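Local coordinates for acetone carboxylase alpha subunit (Xanthobacter autotrophicus Py2, PDB 5M45), which forms the alpha subunit of a six-chain acetone carboxylase assembly with beta and gamma subunits and contains a hydantoinase B/oxoprolinase family region, at residues I315-P319 against T386-P390; W697-E701 against T734-L738. The contacts are given in a common frame with arbitrary orientation. Residue numbers count along the deposited sequence, not the author numbering.

Contact 1: residues I315-P319 against T386-P390; sequences IMHAP and TWMNP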
loop_
_atom_site.group_PDB
_atom_site.type_symbol
_atom_site.label_atom_id
_atom_site.label_comp_id
_atom_site.label_asym_id
_atom_site.label_seq_id
_atom_site.Cartn_x
_atom_site.Cartn_y
_atom_site.Cartn_z
ATOM N N ILE A 315 5.795 -18.671 -20.871
ATOM C CA ILE A 315 6.592 -19.732 -20.294
ATOM C C ILE A 315 7.909 -19.128 -19.751
ATOM O O ILE A 315 8.636 -18.397 -20.474
ATOM C CB ILE A 315 6.936 -20.822 -21.344
ATOM C CG1 ILE A 315 5.654 -21.450 -21.906
ATOM C CG2 ILE A 315 7.853 -21.899 -20.750
ATOM C CD1 ILE A 315 5.850 -22.433 -23.037
ATOM N N MET A 316 8.212 -19.449 -18.489
ATOM C CA MET A 316 9.512 -19.104 -17.891
ATOM C C MET A 316 10.616 -20.038 -18.472
ATOM O O MET A 316 10.393 -21.254 -18.589
ATOM C CB MET A 316 9.441 -19.291 -16.361
ATOM C CG MET A 316 10.719 -18.891 -15.605
ATOM S SD MET A 316 12.100 -20.061 -15.673
ATOM C CE MET A 316 11.562 -21.286 -14.482
ATOM N N HIS A 317 11.764 -19.447 -18.790
ATOM C CA HIS A 317 12.978 -20.116 -19.288
ATOM C C HIS A 317 14.180 -19.767 -18.362
ATOM O O HIS A 317 14.473 -18.578 -18.125
ATOM C CB HIS A 317 13.239 -19.636 -20.717
ATOM C CG HIS A 317 14.436 -20.220 -21.386
ATOM N ND1 HIS A 317 15.258 -19.475 -22.213
ATOM C CD2 HIS A 317 14.957 -21.474 -21.370
ATOM C CE1 HIS A 317 16.253 -20.234 -22.647
ATOM N NE2 HIS A 317 16.095 -21.450 -22.143
ATOM N N ALA A 318 14.855 -20.804 -17.832
ATOM C CA ALA A 318 16.040 -20.634 -16.979
ATOM C C ALA A 318 17.158 -21.641 -17.312
ATOM O O ALA A 318 17.302 -22.672 -16.633
ATOM C CB ALA A 318 15.646 -20.760 -15.490
ATOM N N PRO A 319 17.939 -21.358 -18.374
ATOM C CA PRO A 319 19.093 -22.182 -18.663
ATOM C C PRO A 319 20.270 -21.788 -17.733
ATOM O O PRO A 319 20.386 -20.630 -17.369
ATOM C CB PRO A 319 19.425 -21.812 -20.119
ATOM C CG PRO A 319 19.046 -20.382 -20.219
ATOM C CD PRO A 319 17.835 -20.223 -19.319
ATOM N N THR A 386 16.359 -9.845 -17.153
ATOM C CA THR A 386 15.750 -11.161 -17.010
ATOM C C THR A 386 14.802 -11.182 -15.804
ATOM O O THR A 386 14.822 -10.282 -14.947
ATOM C CB THR A 386 16.814 -12.282 -16.867
ATOM O OG1 THR A 386 17.625 -12.005 -15.715
ATOM C CG2 THR A 386 17.730 -12.382 -18.128
ATOM N N TRP A 387 13.979 -12.222 -15.712
ATOM C CA TRP A 387 13.033 -12.340 -14.582
ATOM C C TRP A 387 13.722 -12.455 -13.215
ATOM O O TRP A 387 13.138 -12.021 -12.206
ATOM C CB TRP A 387 12.025 -13.498 -14.794
ATOM C CG TRP A 387 12.656 -14.901 -14.757
ATOM C CD1 TRP A 387 13.039 -15.676 -15.835
ATOM C CD2 TRP A 387 12.948 -15.652 -13.591
ATOM N NE1 TRP A 387 13.550 -16.879 -15.377
ATOM C CE2 TRP A 387 13.501 -16.884 -14.006
ATOM C CE3 TRP A 387 12.771 -15.419 -12.213
ATOM C CZ2 TRP A 387 13.879 -17.881 -13.084
ATOM C CZ3 TRP A 387 13.169 -16.392 -11.315
ATOM C CH2 TRP A 387 13.705 -17.611 -11.744
ATOM N N MET A 388 14.924 -13.055 -13.174
ATOM C CA MET A 388 15.734 -13.167 -11.953
ATOM C C MET A 388 16.575 -11.909 -11.591
ATOM O O MET A 388 17.131 -11.847 -10.509
ATOM C CB MET A 388 16.625 -14.433 -11.941
ATOM C CG MET A 388 17.760 -14.473 -12.964
ATOM S SD MET A 388 17.332 -15.159 -14.573
ATOM C CE MET A 388 17.217 -16.910 -14.161
ATOM N N ASN A 389 16.657 -10.921 -12.485
ATOM C CA ASN A 389 17.360 -9.634 -12.199
ATOM C C ASN A 389 16.657 -8.514 -12.992
ATOM O O ASN A 389 17.220 -7.956 -13.930
ATOM C CB ASN A 389 18.848 -9.764 -12.525
ATOM C CG ASN A 389 19.682 -8.564 -12.110
ATOM O OD1 ASN A 389 19.263 -7.683 -11.289
ATOM N ND2 ASN A 389 20.873 -8.478 -12.692
ATOM N N PRO A 390 15.401 -8.203 -12.617
ATOM C CA PRO A 390 14.616 -7.276 -13.439
ATOM C C PRO A 390 15.119 -5.861 -13.409
ATOM O O PRO A 390 15.761 -5.448 -12.444
ATOM C CB PRO A 390 13.199 -7.348 -12.843
ATOM C CG PRO A 390 13.185 -8.554 -11.964
ATOM C CD PRO A 390 14.589 -8.770 -11.498
#
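Trp387 lays its indole against the side chain of Met316, whose CG sits over one face, 3.9 Å from the centroid of the five-membered ring. This CH-pi contact is joined by a Met-aromatic one, with Met316 SD lying obliquely 4.3 Å from the same centroid. The pair packs a type I beta turn, Thr386 to Asn389, against strand 313-324 of a mixed sheet in the hydantoinase B/oxoprolinase region. Met316 and Ala318, two residues apart on the strand, both direct CB toward the turn, whereas His317 points away and hydrogen-bonds through NE2 to an aromatic side chain of the gamma subunit. Ala318 CB meets the indole edge at Trp387 CZ2 (4.1 Å) and lies 4.4 Å from Met388 CE. Helix 401-422 closes over this buried cluster through Phe403, which meets Trp387 edge-to-face, and Ala407. The one polar link between the segments is a weak hydrogen bond at the indole edge, Trp387 NE1 to His317 O, at 3.4 Å.

Contact 2: residues W697-E701 against T734-L738; sequences WMKGE and TFWDL. Unlike the reference sequence in segment 734-738: Asp737 (reference Ser).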
loop_
_atom_site.group_PDB
_atom_site.type_symbol
_atom_site.label_atom_id
_atom_site.label_comp_id
_atom_site.label_asym_id
_atom_site.label_seq_id
_atom_site.Cartn_x
_atom_site.Cartn_y
_atom_site.Cartn_z
ATOM N N TRP A 697 14.974 -36.905 -36.546
ATOM C CA TRP A 697 14.009 -36.092 -35.774
ATOM C C TRP A 697 14.384 -34.583 -35.883
ATOM O O TRP A 697 13.489 -33.743 -36.071
ATOM C CB TRP A 697 13.904 -36.546 -34.289
ATOM C CG TRP A 697 13.162 -35.525 -33.462
ATOM C CD1 TRP A 697 11.826 -35.364 -33.405
ATOM C CD2 TRP A 697 13.726 -34.460 -32.684
ATOM N NE1 TRP A 697 11.509 -34.275 -32.635
ATOM C CE2 TRP A 697 12.659 -33.694 -32.195
ATOM C CE3 TRP A 697 15.031 -34.061 -32.380
ATOM C CZ2 TRP A 697 12.845 -32.563 -31.395
ATOM C CZ3 TRP A 697 15.219 -32.943 -31.551
ATOM C CH2 TRP A 697 14.135 -32.222 -31.071
ATOM N N MET A 698 15.677 -34.255 -35.769
ATOM C CA MET A 698 16.145 -32.870 -35.914
ATOM C C MET A 698 15.759 -32.214 -37.247
ATOM O O MET A 698 15.361 -31.041 -37.274
ATOM C CB MET A 698 17.655 -32.755 -35.685
ATOM C CG MET A 698 18.077 -32.821 -34.222
ATOM S SD MET A 698 19.855 -32.862 -34.040
ATOM C CE MET A 698 20.416 -31.321 -34.754
ATOM N N LYS A 699 15.837 -32.975 -38.336
ATOM C CA LYS A 699 15.465 -32.481 -39.654
ATOM C C LYS A 699 14.007 -31.972 -39.681
ATOM O O LYS A 699 13.721 -30.843 -40.207
ATOM C CB LYS A 699 15.684 -33.606 -40.685
ATOM C CG LYS A 699 15.530 -33.221 -42.112
ATOM C CD LYS A 699 15.670 -34.469 -43.003
ATOM C CE LYS A 699 15.223 -34.129 -44.442
ATOM N NZ LYS A 699 15.934 -34.928 -45.497
ATOM N N GLY A 700 13.089 -32.754 -39.101
ATOM C CA GLY A 700 11.668 -32.353 -39.053
ATOM C C GLY A 700 11.382 -31.174 -38.100
ATOM O O GLY A 700 10.534 -30.298 -38.397
ATOM N N GLU A 701 12.059 -31.155 -36.948
ATOM C CA GLU A 701 11.899 -30.037 -36.007
ATOM C C GLU A 701 12.430 -28.701 -36.579
ATOM O O GLU A 701 11.778 -27.655 -36.437
ATOM C CB GLU A 701 12.544 -30.362 -34.660
ATOM C CG GLU A 701 12.197 -29.382 -33.531
ATOM C CD GLU A 701 10.783 -29.566 -32.945
ATOM O OE1 GLU A 701 9.915 -30.233 -33.533
ATOM O OE2 GLU A 701 10.499 -29.063 -31.870
ATOM N N THR A 734 23.116 -21.712 -34.474
ATOM C CA THR A 734 24.155 -22.646 -34.852
ATOM C C THR A 734 23.652 -24.093 -34.735
ATOM O O THR A 734 23.864 -24.893 -35.638
ATOM C CB THR A 734 25.428 -22.473 -33.979
ATOM O OG1 THR A 734 25.922 -21.151 -34.135
ATOM C CG2 THR A 734 26.532 -23.411 -34.403
ATOM N N PHE A 735 22.991 -24.401 -33.621
ATOM C CA PHE A 735 22.517 -25.748 -33.368
ATOM C C PHE A 735 21.545 -26.199 -34.472
ATOM O O PHE A 735 21.635 -27.328 -34.955
ATOM C CB PHE A 735 21.845 -25.915 -31.998
ATOM C CG PHE A 735 21.378 -27.329 -31.760
ATOM C CD1 PHE A 735 22.263 -28.308 -31.292
ATOM C CD2 PHE A 735 20.073 -27.711 -32.127
ATOM C CE1 PHE A 735 21.857 -29.616 -31.148
ATOM C CE2 PHE A 735 19.658 -29.021 -31.982
ATOM C CZ PHE A 735 20.556 -29.981 -31.496
ATOM N N TRP A 736 20.603 -25.314 -34.818
ATOM C CA TRP A 736 19.573 -25.612 -35.829
ATOM C C TRP A 736 19.941 -25.219 -37.274
ATOM O O TRP A 736 19.107 -25.341 -38.195
ATOM C CB TRP A 736 18.248 -24.958 -35.419
ATOM C CG TRP A 736 17.601 -25.573 -34.202
ATOM C CD1 TRP A 736 17.376 -24.976 -33.000
ATOM C CD2 TRP A 736 17.085 -26.909 -34.090
ATOM N NE1 TRP A 736 16.764 -25.844 -32.150
ATOM C CE2 TRP A 736 16.564 -27.045 -32.793
ATOM C CE3 TRP A 736 17.023 -28.002 -34.966
ATOM C CZ2 TRP A 736 15.972 -28.244 -32.332
ATOM C CZ3 TRP A 736 16.424 -29.193 -34.507
ATOM C CH2 TRP A 736 15.921 -29.300 -33.207
ATOM N N ASP A 737 21.176 -24.757 -37.471
ATOM C CA ASP A 737 21.702 -24.375 -38.808
ATOM C C ASP A 737 20.759 -23.397 -39.520
ATOM O O ASP A 737 20.354 -23.619 -40.664
ATOM C CB ASP A 737 21.968 -25.646 -39.606
ATOM C CG ASP A 737 22.669 -25.396 -40.936
ATOM O OD1 ASP A 737 23.531 -24.500 -41.022
ATOM O OD2 ASP A 737 22.365 -26.138 -41.930
ATOM N N LEU A 738 20.362 -22.338 -38.824
ATOM C CA LEU A 738 19.380 -21.374 -39.368
ATOM C C LEU A 738 20.092 -20.282 -40.171
ATOM O O LEU A 738 21.128 -19.806 -39.761
ATOM C CB LEU A 738 18.533 -20.739 -38.263
ATOM C CG LEU A 738 17.791 -21.766 -37.376
ATOM C CD1 LEU A 738 17.144 -21.095 -36.180
ATOM C CD2 LEU A 738 16.747 -22.542 -38.173
#
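Two bulky neighbours at the end of helix 726-735, Phe735 and Trp736, line up along the methionine that projects from the side of helix 694-706, Trp736 at its base and Phe735 at its tip. The helices belong to the largely helical C-terminal part of the chain, and the large side chains span the gap: even the closest CA atoms, those of Met698 and Trp736, stand 8.0 Å apart. Met698 is the main bump on its helix. Its side chain, with chi2 trans and the methyl turned by a p chi3, reaches past the indole, with Met698 CB 3.9 Å from Trp736 CZ3, and ends with CE 3.5 Å from Phe735 CZ; SD lies obliquely 5.0 Å from the centroid of the Phe735 ring, a Met-aromatic contact.

In the other direction, the six-membered end of Trp736 enters the hollow formed by one turn of helix 694-706. Trp697 CH2 borders this hollow 4.0 Å from Trp736 CH2, Glu701 CG approaches the same CH2 atom to 3.7 Å, and Met698 O meets the indole edge at Trp736 CZ3 (3.5 Å). A Schellman motif, with Asp737 at positive phi, ends helix 726-735 just beyond this indole. There Arg702 hydrogen-bonds to the carbonyls of Trp736 and Asp737.

The gamma subunit packs on both segments: Glu701 OE2 hydrogen-bonds to its backbone, and Trp736 NE1 does so weakly. Between the two segments the contact is one of apolar and sulfur-aromatic packing, and the polar ends of Glu701 and Trp736 turn to the gamma subunit instead.

Overall arrangement
Followed from the N terminus, the chain builds a seven-strand antiparallel sheet and several helices before strand 313-324, and returns after strand 378-381, so that contact 1 closes a loop of 66 intervening residues holding both helix and strand. It then runs through two further antiparallel sheets before the C-terminal helices, where contact 2 closes a shorter loop of 32 residues, mostly helical. The loops follow in series, neither nesting nor crossing. Contacts 1 and 2 have centres about 25 Å apart and nearest atoms about 11 Å apart. Helices 712-724 and 726-735, within or ending the second loop, supply Met717, Ser721 and Phe728 to segment 315-319, linking the two regions. The gamma subunit reaches both.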